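Local coordinates for protein tryptophane-5-halogenase (Microbispora sp. ATCC PTA-5024, PDB 5UAO) that probably chlorinates a tryptophan of the NAI-107 lanthipeptide at the 5-position of its indole, as an FAD-bound tryptophan halogenase, at residues Y169-Y174 against D527-E532; P99-G104 against D152-Y157. All coordinates share one frame; numbering follows the deposited sequence.

How the contacts relate
F172 of contact 1 and W101 of contact 2 meet where strands 173-175 and 100-102 pair, the two contact centres lying 13 Å apart; two segment pairings remote in sequence thus share one small piece of sheet. The strands run antiparallel, and a probable hydrogen bond joins them, with A173 O 2.9 Å from K102 N. Beside it, F172 CE2 packs 3.9 Å from W101 CD1, so one aromatic residue of each contact meets the other. Helix 144-151 and M167 border both contacts. Residues of the FAD pocket fall between positions 36 and 359, so 527-532, near the C-terminus, comes from well beyond that span.

Contact 1 (Y169-Y174 against D527-E532); sequences YLPFAY and DSWAGE
Y169 to F172 run past the loop of D527 to W529 as irregular backbone, with the CA atoms of Y169 and S528 5.6 Å apart. A type I turn from S528 to G531 brings W529 forward, and S528 OG, accepting from A530 N at 3.0 Å, adds an ST turn. The W529 indole is the centre of the contact. Its CG is wedged between backbone N and carbonyl carbon (chi1 72°), and P171 CA makes a CH-pi contact 3.5 Å from the centroid of its five-membered ring, while A530 CB sits over the opposite face. P171 CG continues this cover, 3.8 Å from W529 CG. At the far end the W529 edge meets the F172 face in an offset T-shaped pair, planes at 81°, with F172 CD1 3.8 Å from W529 CZ2. F172 O is buried here without a polar partner. Farther out, Y169 CE1 lies 3.8 Å from D527 CB. The indole N-H bonds to M167 O, which, with P171 and A530 on opposite faces, helps set the ring's rotation. S76 of helix 76-85 touches P171 and W529, L522 packs on F172 and W529, and the contact joins the loop between helices 517-524 and 532-538 to the approach to strand 173-175.

Contact 2 (P99-G104 against D152-Y157); sequences PTWKLG and DRVPVY
W101 and L103, on the same side of strand 100-102 and its continuation, face V154 to V156, where an inverse gamma turn centred on P155 leads into the hairpin of strands 156-159 and 162-165. The side chains meet through apolar groups, and the backbones stay apart, the nearest CA atoms, L103 and V154, being 8.1 Å distant. On W101, the outer corner of the indole does the touching. V154 CG2 comes in at the ring edge, near its plane, 4.0 Å from W101 CZ3, and V156 CG2 approaches W101 CZ3 obliquely at the same distance, so the two valine methyls share one ring atom. With CG set opposite its carbonyl carbon (chi1 -65°), L103 sends CD1 to within 3.7 Å of R153 O. W101 NE1 is hydrogen-bonded to Y94 OH. Replacing W101 by alanine is likely to open a gap beside V154 and V156 and to leave Y94 OH without its indole partner. In the next shell, Y512 meets W101 edge-to-face, A508 on the same helix 505-514 touches V154, and L148 of helix 144-151 packs against both L103 and P155. R153 NH1 is held by G502 O. The gamma turn that presents both valines is closed by V156 N donating to V154 O at 2.8 Å.

Contact 1 (Y169-Y174 against D527-E532)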
loop_
_atom_site.group_PDB
_atom_site.type_symbol
_atom_site.label_atom_id
_atom_site.label_comp_id
_atom_site.label_asym_id
_atom_site.label_seq_id
_atom_site.Cartn_x
_atom_site.Cartn_y
_atom_site.Cartn_z
ATOM N N TYR A 169 -5.782 21.100 -15.021
ATOM C CA TYR A 169 -4.703 20.186 -15.315
ATOM C C TYR A 169 -3.687 20.088 -14.202
ATOM O O TYR A 169 -2.857 19.208 -14.229
ATOM C CB TYR A 169 -3.986 20.601 -16.660
ATOM C CG TYR A 169 -4.958 20.596 -17.858
ATOM C CD1 TYR A 169 -5.694 19.431 -18.184
ATOM C CD2 TYR A 169 -5.153 21.715 -18.617
ATOM C CE1 TYR A 169 -6.593 19.422 -19.248
ATOM C CE2 TYR A 169 -6.057 21.739 -19.671
ATOM C CZ TYR A 169 -6.771 20.577 -19.996
ATOM O OH TYR A 169 -7.711 20.574 -21.014
ATOM N N LEU A 170 -3.670 21.034 -13.259
ATOM C CA LEU A 170 -2.582 21.110 -12.260
ATOM C C LEU A 170 -3.177 21.203 -10.815
ATOM O O LEU A 170 -3.737 22.221 -10.427
ATOM C CB LEU A 170 -1.747 22.369 -12.532
ATOM C CG LEU A 170 -1.063 22.542 -13.909
ATOM C CD1 LEU A 170 -0.563 23.959 -14.175
ATOM C CD2 LEU A 170 0.094 21.611 -14.017
ATOM N N PRO A 171 -3.050 20.146 -10.022
ATOM C CA PRO A 171 -3.653 20.073 -8.666
ATOM C C PRO A 171 -3.260 21.257 -7.786
ATOM O O PRO A 171 -2.119 21.706 -7.859
ATOM C CB PRO A 171 -3.106 18.781 -8.127
ATOM C CG PRO A 171 -2.992 17.935 -9.354
ATOM C CD PRO A 171 -2.428 18.865 -10.396
ATOM N N PHE A 172 -4.238 21.811 -7.090
ATOM C CA PHE A 172 -4.054 22.999 -6.218
ATOM C C PHE A 172 -5.049 22.903 -5.081
ATOM O O PHE A 172 -6.027 22.114 -5.116
ATOM C CB PHE A 172 -4.235 24.329 -7.017
ATOM C CG PHE A 172 -5.707 24.584 -7.402
ATOM C CD1 PHE A 172 -6.258 24.001 -8.554
ATOM C CD2 PHE A 172 -6.535 25.301 -6.554
ATOM C CE1 PHE A 172 -7.610 24.158 -8.846
ATOM C CE2 PHE A 172 -7.886 25.505 -6.848
ATOM C CZ PHE A 172 -8.422 24.929 -8.013
ATOM N N ALA A 173 -4.865 23.759 -4.073
ATOM C CA ALA A 173 -5.674 23.714 -2.865
ATOM C C ALA A 173 -6.121 25.111 -2.508
ATOM O O ALA A 173 -5.884 26.080 -3.258
ATOM C CB ALA A 173 -4.890 23.104 -1.738
ATOM N N TYR A 174 -6.898 25.187 -1.435
ATOM C CA TYR A 174 -7.412 26.445 -0.984
ATOM C C TYR A 174 -6.696 26.923 0.269
ATOM O O TYR A 174 -6.300 26.136 1.166
ATOM C CB TYR A 174 -8.872 26.327 -0.614
ATOM C CG TYR A 174 -9.850 25.992 -1.754
ATOM C CD1 TYR A 174 -9.776 26.632 -2.980
ATOM C CD2 TYR A 174 -10.913 25.111 -1.537
ATOM C CE1 TYR A 174 -10.675 26.330 -3.992
ATOM C CE2 TYR A 174 -11.867 24.847 -2.542
ATOM C CZ TYR A 174 -11.721 25.458 -3.773
ATOM O OH TYR A 174 -12.661 25.208 -4.780
ATOM N N ASP A 527 -11.055 15.391 -18.396
ATOM C CA ASP A 527 -9.596 15.733 -18.387
ATOM C C ASP A 527 -9.052 16.385 -17.073
ATOM O O ASP A 527 -7.836 16.664 -16.946
ATOM C CB ASP A 527 -9.298 16.748 -19.517
ATOM C CG ASP A 527 -8.764 16.100 -20.800
ATOM O OD1 ASP A 527 -8.992 14.872 -21.034
ATOM O OD2 ASP A 527 -8.142 16.842 -21.618
ATOM N N SER A 528 -9.938 16.686 -16.148
ATOM C CA SER A 528 -9.544 17.489 -14.972
ATOM C C SER A 528 -9.053 16.605 -13.850
ATOM O O SER A 528 -9.589 15.528 -13.598
ATOM C CB SER A 528 -10.693 18.351 -14.500
ATOM O OG SER A 528 -10.478 18.871 -13.203
ATOM N N TRP A 529 -8.037 17.063 -13.140
ATOM C CA TRP A 529 -7.570 16.337 -11.972
ATOM C C TRP A 529 -8.670 16.225 -10.900
ATOM O O TRP A 529 -8.608 15.339 -10.083
ATOM C CB TRP A 529 -6.314 16.971 -11.404
ATOM C CG TRP A 529 -6.564 18.289 -10.714
ATOM C CD1 TRP A 529 -6.473 19.492 -11.276
ATOM C CD2 TRP A 529 -6.948 18.502 -9.341
ATOM N NE1 TRP A 529 -6.732 20.482 -10.359
ATOM C CE2 TRP A 529 -7.073 19.907 -9.163
ATOM C CE3 TRP A 529 -7.162 17.665 -8.243
ATOM C CZ2 TRP A 529 -7.483 20.496 -7.942
ATOM C CZ3 TRP A 529 -7.525 18.269 -6.961
ATOM C CH2 TRP A 529 -7.649 19.667 -6.833
ATOM N N ALA A 530 -9.685 17.086 -10.935
ATOM C CA ALA A 530 -10.721 17.135 -9.885
ATOM C C ALA A 530 -12.103 16.833 -10.492
ATOM O O ALA A 530 -13.144 17.144 -9.873
ATOM C CB ALA A 530 -10.736 18.513 -9.221
ATOM N N GLY A 531 -12.104 16.267 -11.711
ATOM C CA GLY A 531 -13.331 15.942 -12.383
ATOM C C GLY A 531 -14.085 14.736 -11.826
ATOM O O GLY A 531 -13.581 13.927 -11.042
ATOM N N GLU A 532 -15.337 14.680 -12.247
ATOM C CA GLU A 532 -16.314 13.659 -11.871
ATOM C C GLU A 532 -15.732 12.270 -11.903
ATOM O O GLU A 532 -15.860 11.504 -10.974
ATOM C CB GLU A 532 -17.479 13.744 -12.862
ATOM C CG GLU A 532 -18.835 13.553 -12.233
ATOM C CD GLU A 532 -19.904 13.282 -13.266
ATOM O OE1 GLU A 532 -19.851 13.904 -14.361
ATOM O OE2 GLU A 532 -20.780 12.433 -12.975
#

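Contact 2 (P99-G104 against D152-Y157)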
loop_
_atom_site.group_PDB
_atom_site.type_symbol
_atom_site.label_atom_id
_atom_site.label_comp_id
_atom_site.label_asym_id
_atom_site.label_seq_id
_atom_site.Cartn_x
_atom_site.Cartn_y
_atom_site.Cartn_z
ATOM N N PRO A 99 -12.061 32.082 -0.941
ATOM C CA PRO A 99 -10.793 31.385 -0.828
ATOM C C PRO A 99 -9.748 32.026 -1.700
ATOM O O PRO A 99 -10.086 32.737 -2.678
ATOM C CB PRO A 99 -11.100 30.017 -1.410
ATOM C CG PRO A 99 -12.161 30.349 -2.484
ATOM C CD PRO A 99 -13.015 31.325 -1.752
ATOM N N THR A 100 -8.485 31.809 -1.328
ATOM C CA THR A 100 -7.354 31.949 -2.212
ATOM C C THR A 100 -6.732 30.599 -2.567
ATOM O O THR A 100 -7.163 29.523 -2.074
ATOM C CB THR A 100 -6.270 32.832 -1.610
ATOM O OG1 THR A 100 -5.903 32.264 -0.390
ATOM C CG2 THR A 100 -6.806 34.200 -1.363
ATOM N N TRP A 101 -5.738 30.647 -3.436
ATOM C CA TRP A 101 -5.232 29.484 -4.048
ATOM C C TRP A 101 -3.849 29.174 -3.534
ATOM O O TRP A 101 -3.007 30.074 -3.368
ATOM C CB TRP A 101 -5.188 29.571 -5.583
ATOM C CG TRP A 101 -6.526 29.624 -6.239
ATOM C CD1 TRP A 101 -7.741 29.242 -5.744
ATOM C CD2 TRP A 101 -6.771 30.178 -7.527
ATOM N NE1 TRP A 101 -8.760 29.521 -6.702
ATOM C CE2 TRP A 101 -8.170 30.102 -7.782
ATOM C CE3 TRP A 101 -5.937 30.737 -8.491
ATOM C CZ2 TRP A 101 -8.735 30.524 -9.005
ATOM C CZ3 TRP A 101 -6.500 31.143 -9.692
ATOM C CH2 TRP A 101 -7.892 31.037 -9.928
ATOM N N LYS A 102 -3.631 27.883 -3.367
ATOM C CA LYS A 102 -2.320 27.343 -2.877
ATOM C C LYS A 102 -1.774 26.341 -3.910
ATOM O O LYS A 102 -2.369 25.301 -4.149
ATOM C CB LYS A 102 -2.530 26.714 -1.536
ATOM C CG LYS A 102 -1.272 26.125 -0.936
ATOM C CD LYS A 102 -1.605 25.167 0.201
ATOM C CE LYS A 102 -0.357 24.539 0.761
ATOM N NZ LYS A 102 -0.736 23.484 1.732
ATOM N N LEU A 103 -0.719 26.732 -4.609
ATOM C CA LEU A 103 -0.061 25.957 -5.631
ATOM C C LEU A 103 1.007 25.075 -4.984
ATOM O O LEU A 103 1.540 24.107 -5.598
ATOM C CB LEU A 103 0.639 26.891 -6.643
ATOM C CG LEU A 103 -0.269 27.800 -7.473
ATOM C CD1 LEU A 103 0.490 28.547 -8.528
ATOM C CD2 LEU A 103 -1.328 26.954 -8.110
ATOM N N GLY A 104 1.299 25.413 -3.747
ATOM C CA GLY A 104 2.273 24.677 -2.951
ATOM C C GLY A 104 2.718 25.455 -1.727
ATOM O O GLY A 104 2.021 26.352 -1.244
ATOM N N ASP A 152 5.307 34.222 -8.678
ATOM C CA ASP A 152 4.089 34.707 -8.038
ATOM C C ASP A 152 2.951 34.904 -9.068
ATOM O O ASP A 152 2.257 35.922 -9.065
ATOM C CB ASP A 152 4.315 36.011 -7.220
ATOM C CG ASP A 152 5.115 35.769 -5.922
ATOM O OD1 ASP A 152 4.848 34.818 -5.237
ATOM O OD2 ASP A 152 6.067 36.508 -5.601
ATOM N N ARG A 153 2.729 33.903 -9.918
ATOM C CA ARG A 153 1.660 33.978 -10.909
ATOM C C ARG A 153 0.872 32.686 -10.833
ATOM O O ARG A 153 1.295 31.729 -10.141
ATOM C CB ARG A 153 2.291 34.203 -12.312
ATOM C CG ARG A 153 2.685 35.651 -12.560
ATOM C CD ARG A 153 3.491 35.764 -13.833
ATOM N NE ARG A 153 4.082 37.087 -13.966
ATOM C CZ ARG A 153 3.408 38.186 -14.260
ATOM N NH1 ARG A 153 2.107 38.141 -14.471
ATOM N NH2 ARG A 153 4.045 39.356 -14.321
ATOM N N VAL A 154 -0.257 32.628 -11.526
ATOM C CA VAL A 154 -1.139 31.470 -11.499
ATOM C C VAL A 154 -1.475 31.072 -12.946
ATOM O O VAL A 154 -1.434 31.919 -13.821
ATOM C CB VAL A 154 -2.428 31.720 -10.688
ATOM C CG1 VAL A 154 -2.152 32.040 -9.227
ATOM C CG2 VAL A 154 -3.277 32.864 -11.275
ATOM N N PRO A 155 -1.794 29.793 -13.195
ATOM C CA PRO A 155 -1.878 29.308 -14.585
ATOM C C PRO A 155 -3.287 29.601 -15.225
ATOM O O PRO A 155 -4.081 28.699 -15.550
ATOM C CB PRO A 155 -1.527 27.830 -14.426
ATOM C CG PRO A 155 -2.105 27.450 -13.061
ATOM C CD PRO A 155 -1.885 28.669 -12.224
ATOM N N VAL A 156 -3.585 30.889 -15.286
ATOM C CA VAL A 156 -4.840 31.405 -15.823
ATOM C C VAL A 156 -4.383 32.521 -16.761
ATOM O O VAL A 156 -3.395 33.224 -16.455
ATOM C CB VAL A 156 -5.782 31.958 -14.746
ATOM C CG1 VAL A 156 -7.128 32.424 -15.368
ATOM C CG2 VAL A 156 -6.058 30.919 -13.669
ATOM N N TYR A 157 -5.072 32.662 -17.895
ATOM C CA TYR A 157 -4.578 33.500 -19.012
ATOM C C TYR A 157 -5.728 34.201 -19.687
ATOM O O TYR A 157 -6.791 33.605 -19.902
ATOM C CB TYR A 157 -3.895 32.624 -20.033
ATOM C CG TYR A 157 -2.755 31.811 -19.434
ATOM C CD1 TYR A 157 -2.987 30.561 -18.836
ATOM C CD2 TYR A 157 -1.433 32.311 -19.435
ATOM C CE1 TYR A 157 -1.937 29.839 -18.273
ATOM C CE2 TYR A 157 -0.381 31.583 -18.870
ATOM C CZ TYR A 157 -0.644 30.373 -18.265
ATOM O OH TYR A 157 0.390 29.659 -17.724
#